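Local coordinates for protein transcriptional regulator (Bacillus halodurans, PDB 1Z4E) that adopts the GNAT acetyltransferase fold and probably works as an acyltransferase, at residues A[47-59]-A[66-78]. Sequence-based numbering, arbitrary orientation.
Sequences KEIKKDKNNELIV and IVGMLQVTFTPYL
Ile58 N donates to Leu70 O at 2.8 Å, with an N-H...O angle of 175°, and Glu56 N reaches Val72 O equally closely; Leu70 N and Val72 N return the bonds, making both antiparallel hydrogen-bonded pairs of the hairpin formed by strands 55-62 and 65-76. Phe74 N also donates to Asn54 O (2.9 Å), within the type I beta turn from Asp52 to Asn55. On the face carrying Glu56, Ile58, Leu70 and Val72, Ile58 CG1 lies alongside Leu70 CD1 at 3.9 Å. Glu56 OE1 comes to the edge of the Phe74 ring, 3.6 Å from CE2, the carboxylate turned 83° against it; OE2 forms salt bridges with Arg113 and Arg117. On the other face, Gln71 is extended, CG anti to N (chi1 -171°), which carries its amide to meet the oncoming Ile49, whose CD1 lies 3.8 Å from Gln71 OE1. NE2 lies 2.8 Å from Asn55 OD1, a bond less certain because that oxygen is crowded. Gln71 NE2 and Asn55 ND2 both donate to Pro76 O of the second subunit. Replacing Gln71 with leucine would probably cost Pro76 O of that subunit one of its two donors. The hairpin thus joins backbone pairing within the sheet to amide-mediated dimer contacts.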
loop_
_atom_site.group_PDB
_atom_site.type_symbol
_atom_site.label_atom_id
_atom_site.label_comp_id
_atom_site.label_asym_id
_atom_site.label_seq_id
_atom_site.Cartn_x
_atom_site.Cartn_y
_atom_site.Cartn_z
ATOM N N LYS A 47 7.611 11.944 -12.537
ATOM C CA LYS A 47 9.001 12.216 -12.183
ATOM C C LYS A 47 9.371 11.653 -10.812
ATOM O O LYS A 47 10.458 11.102 -10.633
ATOM C CB LYS A 47 9.273 13.726 -12.209
ATOM C CG LYS A 47 9.232 14.355 -13.602
ATOM C CD LYS A 47 9.577 15.847 -13.532
ATOM C CE LYS A 47 9.586 16.499 -14.909
ATOM N NZ LYS A 47 9.905 17.952 -14.815
ATOM N N GLU A 48 8.471 11.800 -9.843
ATOM C CA GLU A 48 8.723 11.292 -8.494
ATOM C C GLU A 48 8.830 9.768 -8.521
ATOM O O GLU A 48 9.711 9.186 -7.887
ATOM C CB GLU A 48 7.597 11.715 -7.548
ATOM C CG GLU A 48 7.471 13.220 -7.372
ATOM C CD GLU A 48 8.725 13.841 -6.784
ATOM O OE1 GLU A 48 9.095 13.475 -5.647
ATOM O OE2 GLU A 48 9.342 14.693 -7.463
ATOM N N ILE A 49 7.936 9.131 -9.271
ATOM C CA ILE A 49 7.930 7.678 -9.397
ATOM C C ILE A 49 9.220 7.211 -10.073
ATOM O O ILE A 49 9.871 6.263 -9.622
ATOM C CB ILE A 49 6.711 7.216 -10.239
ATOM C CG1 ILE A 49 5.417 7.487 -9.458
ATOM C CG2 ILE A 49 6.840 5.738 -10.597
ATOM C CD1 ILE A 49 4.138 7.285 -10.270
ATOM N N LYS A 50 9.598 7.901 -11.146
ATOM C CA LYS A 50 10.798 7.550 -11.898
ATOM C C LYS A 50 12.072 7.572 -11.059
ATOM O O LYS A 50 12.896 6.668 -11.164
ATOM C CB LYS A 50 10.968 8.497 -13.097
ATOM C CG LYS A 50 12.165 8.177 -13.983
ATOM C CD LYS A 50 12.335 9.204 -15.096
ATOM C CE LYS A 50 13.476 8.826 -16.034
ATOM N NZ LYS A 50 13.572 9.761 -17.199
ATOM N N LYS A 51 12.237 8.597 -10.229
ATOM C CA LYS A 51 13.442 8.702 -9.412
ATOM C C LYS A 51 13.526 7.683 -8.271
ATOM O O LYS A 51 14.607 7.428 -7.749
ATOM C CB LYS A 51 13.594 10.120 -8.854
ATOM C CG LYS A 51 12.627 10.497 -7.750
ATOM C CD LYS A 51 12.966 11.888 -7.212
ATOM C CE LYS A 51 12.154 12.234 -5.967
ATOM N NZ LYS A 51 12.569 13.539 -5.371
ATOM N N ASP A 52 12.393 7.105 -7.884
ATOM C CA ASP A 52 12.376 6.107 -6.811
ATOM C C ASP A 52 12.437 4.722 -7.447
ATOM O O ASP A 52 11.474 4.291 -8.088
ATOM C CB ASP A 52 11.090 6.243 -5.989
ATOM C CG ASP A 52 11.050 5.306 -4.787
ATOM O OD1 ASP A 52 11.927 4.417 -4.676
ATOM O OD2 ASP A 52 10.127 5.457 -3.958
ATOM N N LYS A 53 13.563 4.029 -7.283
ATOM C CA LYS A 53 13.730 2.694 -7.865
ATOM C C LYS A 53 12.763 1.625 -7.334
ATOM O O LYS A 53 12.565 0.594 -7.977
ATOM C CB LYS A 53 15.171 2.203 -7.680
ATOM C CG LYS A 53 16.197 2.947 -8.524
ATOM C CD LYS A 53 17.608 2.381 -8.341
ATOM C CE LYS A 53 17.773 1.000 -8.977
ATOM N NZ LYS A 53 17.652 1.028 -10.471
ATOM N N ASN A 54 12.166 1.873 -6.172
ATOM C CA ASN A 54 11.231 0.922 -5.565
ATOM C C ASN A 54 9.771 1.269 -5.837
ATOM O O ASN A 54 8.861 0.718 -5.207
ATOM C CB ASN A 54 11.465 0.850 -4.053
ATOM C CG ASN A 54 12.771 0.168 -3.698
ATOM O OD1 ASN A 54 13.422 0.528 -2.719
ATOM N ND2 ASN A 54 13.155 -0.828 -4.484
ATOM N N ASN A 55 9.554 2.194 -6.769
ATOM C CA ASN A 55 8.208 2.607 -7.158
ATOM C C ASN A 55 8.247 2.589 -8.682
ATOM O O ASN A 55 9.000 3.344 -9.289
ATOM C CB ASN A 55 7.922 4.018 -6.634
ATOM C CG ASN A 55 6.447 4.326 -6.572
ATOM O OD1 ASN A 55 5.609 3.430 -6.707
ATOM N ND2 ASN A 55 6.115 5.593 -6.348
ATOM N N GLU A 56 7.448 1.726 -9.308
ATOM C CA GLU A 56 7.493 1.619 -10.759
ATOM C C GLU A 56 6.163 1.606 -11.490
ATOM O O GLU A 56 5.143 1.135 -10.977
ATOM C CB GLU A 56 8.245 0.346 -11.153
ATOM C CG GLU A 56 9.533 0.111 -10.378
ATOM C CD GLU A 56 10.189 -1.202 -10.730
ATOM O OE1 GLU A 56 9.457 -2.185 -10.971
ATOM O OE2 GLU A 56 11.438 -1.256 -10.752
ATOM N N LEU A 57 6.195 2.130 -12.711
ATOM C CA LEU A 57 5.035 2.132 -13.584
ATOM C C LEU A 57 5.405 1.110 -14.648
ATOM O O LEU A 57 6.459 1.213 -15.290
ATOM C CB LEU A 57 4.815 3.515 -14.199
ATOM C CG LEU A 57 4.140 4.504 -13.249
ATOM C CD1 LEU A 57 4.270 5.930 -13.776
ATOM C CD2 LEU A 57 2.671 4.103 -13.086
ATOM N N ILE A 58 4.544 0.116 -14.811
ATOM C CA ILE A 58 4.768 -0.963 -15.766
ATOM C C ILE A 58 3.693 -0.950 -16.846
ATOM O O ILE A 58 2.511 -0.802 -16.538
ATOM C CB ILE A 58 4.694 -2.330 -15.052
ATOM C CG1 ILE A 58 5.609 -2.327 -13.819
ATOM C CG2 ILE A 58 5.033 -3.444 -16.019
ATOM C CD1 ILE A 58 7.078 -2.035 -14.125
ATOM N N VAL A 59 4.103 -1.110 -18.104
ATOM C CA VAL A 59 3.145 -1.137 -19.206
ATOM C C VAL A 59 3.268 -2.401 -20.056
ATOM O O VAL A 59 4.357 -2.983 -20.182
ATOM C CB VAL A 59 3.303 0.094 -20.155
ATOM C CG1 VAL A 59 2.902 1.382 -19.429
ATOM C CG2 VAL A 59 4.740 0.186 -20.679
ATOM N N ILE A 66 0.058 1.065 -26.137
ATOM C CA ILE A 66 0.026 0.610 -24.753
ATOM C C ILE A 66 -1.324 -0.069 -24.549
ATOM O O ILE A 66 -2.370 0.539 -24.766
ATOM C CB ILE A 66 0.151 1.793 -23.760
ATOM C CG1 ILE A 66 1.490 2.518 -23.963
ATOM C CG2 ILE A 66 0.035 1.278 -22.329
ATOM C CD1 ILE A 66 2.717 1.643 -23.713
ATOM N N VAL A 67 -1.311 -1.329 -24.133
ATOM C CA VAL A 67 -2.564 -2.040 -23.938
ATOM C C VAL A 67 -2.854 -2.405 -22.490
ATOM O O VAL A 67 -3.875 -3.027 -22.197
ATOM C CB VAL A 67 -2.611 -3.307 -24.815
ATOM C CG1 VAL A 67 -2.482 -2.903 -26.269
ATOM C CG2 VAL A 67 -1.490 -4.269 -24.434
ATOM N N GLY A 68 -1.961 -2.006 -21.589
ATOM C CA GLY A 68 -2.158 -2.304 -20.184
ATOM C C GLY A 68 -1.142 -1.580 -19.326
ATOM O O GLY A 68 -0.061 -1.232 -19.795
ATOM N N MET A 69 -1.485 -1.349 -18.064
ATOM C CA MET A 69 -0.584 -0.651 -17.157
ATOM C C MET A 69 -0.899 -0.981 -15.703
ATOM O O MET A 69 -1.984 -1.464 -15.380
ATOM C CB MET A 69 -0.719 0.875 -17.352
ATOM C CG MET A 69 -2.088 1.439 -16.924
ATOM S SD MET A 69 -2.398 3.225 -17.275
ATOM C CE MET A 69 -1.481 3.969 -15.949
ATOM N N LEU A 70 0.067 -0.713 -14.833
ATOM C CA LEU A 70 -0.110 -0.883 -13.399
ATOM C C LEU A 70 1.070 -0.211 -12.724
ATOM O O LEU A 70 2.091 0.073 -13.364
ATOM C CB LEU A 70 -0.166 -2.368 -12.996
ATOM C CG LEU A 70 1.068 -3.271 -13.155
ATOM C CD1 LEU A 70 2.159 -2.874 -12.160
ATOM C CD2 LEU A 70 0.666 -4.711 -12.913
ATOM N N GLN A 71 0.921 0.074 -11.439
ATOM C CA GLN A 71 2.015 0.651 -10.679
ATOM C C GLN A 71 2.310 -0.376 -9.604
ATOM O O GLN A 71 1.397 -1.041 -9.109
ATOM C CB GLN A 71 1.623 1.981 -10.033
ATOM C CG GLN A 71 2.829 2.707 -9.418
ATOM C CD GLN A 71 2.486 4.078 -8.852
ATOM O OE1 GLN A 71 1.556 4.736 -9.314
ATOM N NE2 GLN A 71 3.255 4.523 -7.865
ATOM N N VAL A 72 3.580 -0.538 -9.263
ATOM C CA VAL A 72 3.949 -1.483 -8.226
ATOM C C VAL A 72 4.984 -0.810 -7.330
ATOM O O VAL A 72 5.898 -0.130 -7.817
ATOM C CB VAL A 72 4.493 -2.799 -8.832
ATOM C CG1 VAL A 72 5.771 -2.531 -9.617
ATOM C CG2 VAL A 72 4.732 -3.828 -7.725
ATOM N N THR A 73 4.807 -0.969 -6.021
ATOM C CA THR A 73 5.698 -0.372 -5.032
ATOM C C THR A 73 6.232 -1.455 -4.095
ATOM O O THR A 73 5.461 -2.259 -3.559
ATOM C CB THR A 73 4.952 0.683 -4.191
ATOM O OG1 THR A 73 4.016 0.025 -3.329
ATOM C CG2 THR A 73 4.183 1.629 -5.085
ATOM N N PHE A 74 7.550 -1.470 -3.909
ATOM C CA PHE A 74 8.218 -2.449 -3.053
ATOM C C PHE A 74 8.597 -1.710 -1.782
ATOM O O PHE A 74 9.344 -0.735 -1.830
ATOM C CB PHE A 74 9.464 -2.978 -3.761
ATOM C CG PHE A 74 9.195 -3.464 -5.152
ATOM C CD1 PHE A 74 8.503 -4.648 -5.369
ATOM C CD2 PHE A 74 9.606 -2.715 -6.253
ATOM C CE1 PHE A 74 8.217 -5.083 -6.667
ATOM C CE2 PHE A 74 9.327 -3.136 -7.550
ATOM C CZ PHE A 74 8.631 -4.321 -7.760
ATOM N N THR A 75 8.093 -2.185 -0.649
ATOM C CA THR A 75 8.312 -1.506 0.630
ATOM C C THR A 75 8.661 -2.439 1.795
ATOM O O THR A 75 8.125 -3.537 1.898
ATOM C CB THR A 75 7.018 -0.734 1.019
ATOM O OG1 THR A 75 6.598 0.068 -0.091
ATOM C CG2 THR A 75 7.244 0.163 2.242
ATOM N N PRO A 76 9.578 -2.009 2.682
ATOM C CA PRO A 76 9.946 -2.843 3.832
ATOM C C PRO A 76 8.976 -2.579 4.984
ATOM O O PRO A 76 8.492 -1.460 5.148
ATOM C CB PRO A 76 11.359 -2.372 4.165
ATOM C CG PRO A 76 11.308 -0.903 3.813
ATOM C CD PRO A 76 10.554 -0.915 2.490
ATOM N N TYR A 77 8.694 -3.616 5.766
ATOM C CA TYR A 77 7.811 -3.527 6.922
ATOM C C TYR A 77 8.452 -4.373 8.026
ATOM O O TYR A 77 9.318 -5.201 7.747
ATOM C CB TYR A 77 6.431 -4.110 6.593
ATOM C CG TYR A 77 5.692 -3.399 5.483
ATOM C CD1 TYR A 77 4.822 -2.340 5.753
ATOM C CD2 TYR A 77 5.866 -3.786 4.160
ATOM C CE1 TYR A 77 4.135 -1.686 4.710
ATOM C CE2 TYR A 77 5.201 -3.152 3.128
ATOM C CZ TYR A 77 4.337 -2.110 3.400
ATOM O OH TYR A 77 3.673 -1.524 2.349
ATOM N N LEU A 78 8.028 -4.163 9.270
ATOM C CA LEU A 78 8.543 -4.950 10.390
ATOM C C LEU A 78 7.771 -6.264 10.484
ATOM O O LEU A 78 8.281 -7.263 10.985
ATOM C CB LEU A 78 8.374 -4.199 11.715
ATOM C CG LEU A 78 9.236 -2.964 11.971
ATOM C CD1 LEU A 78 8.890 -2.399 13.346
ATOM C CD2 LEU A 78 10.716 -3.337 11.899
#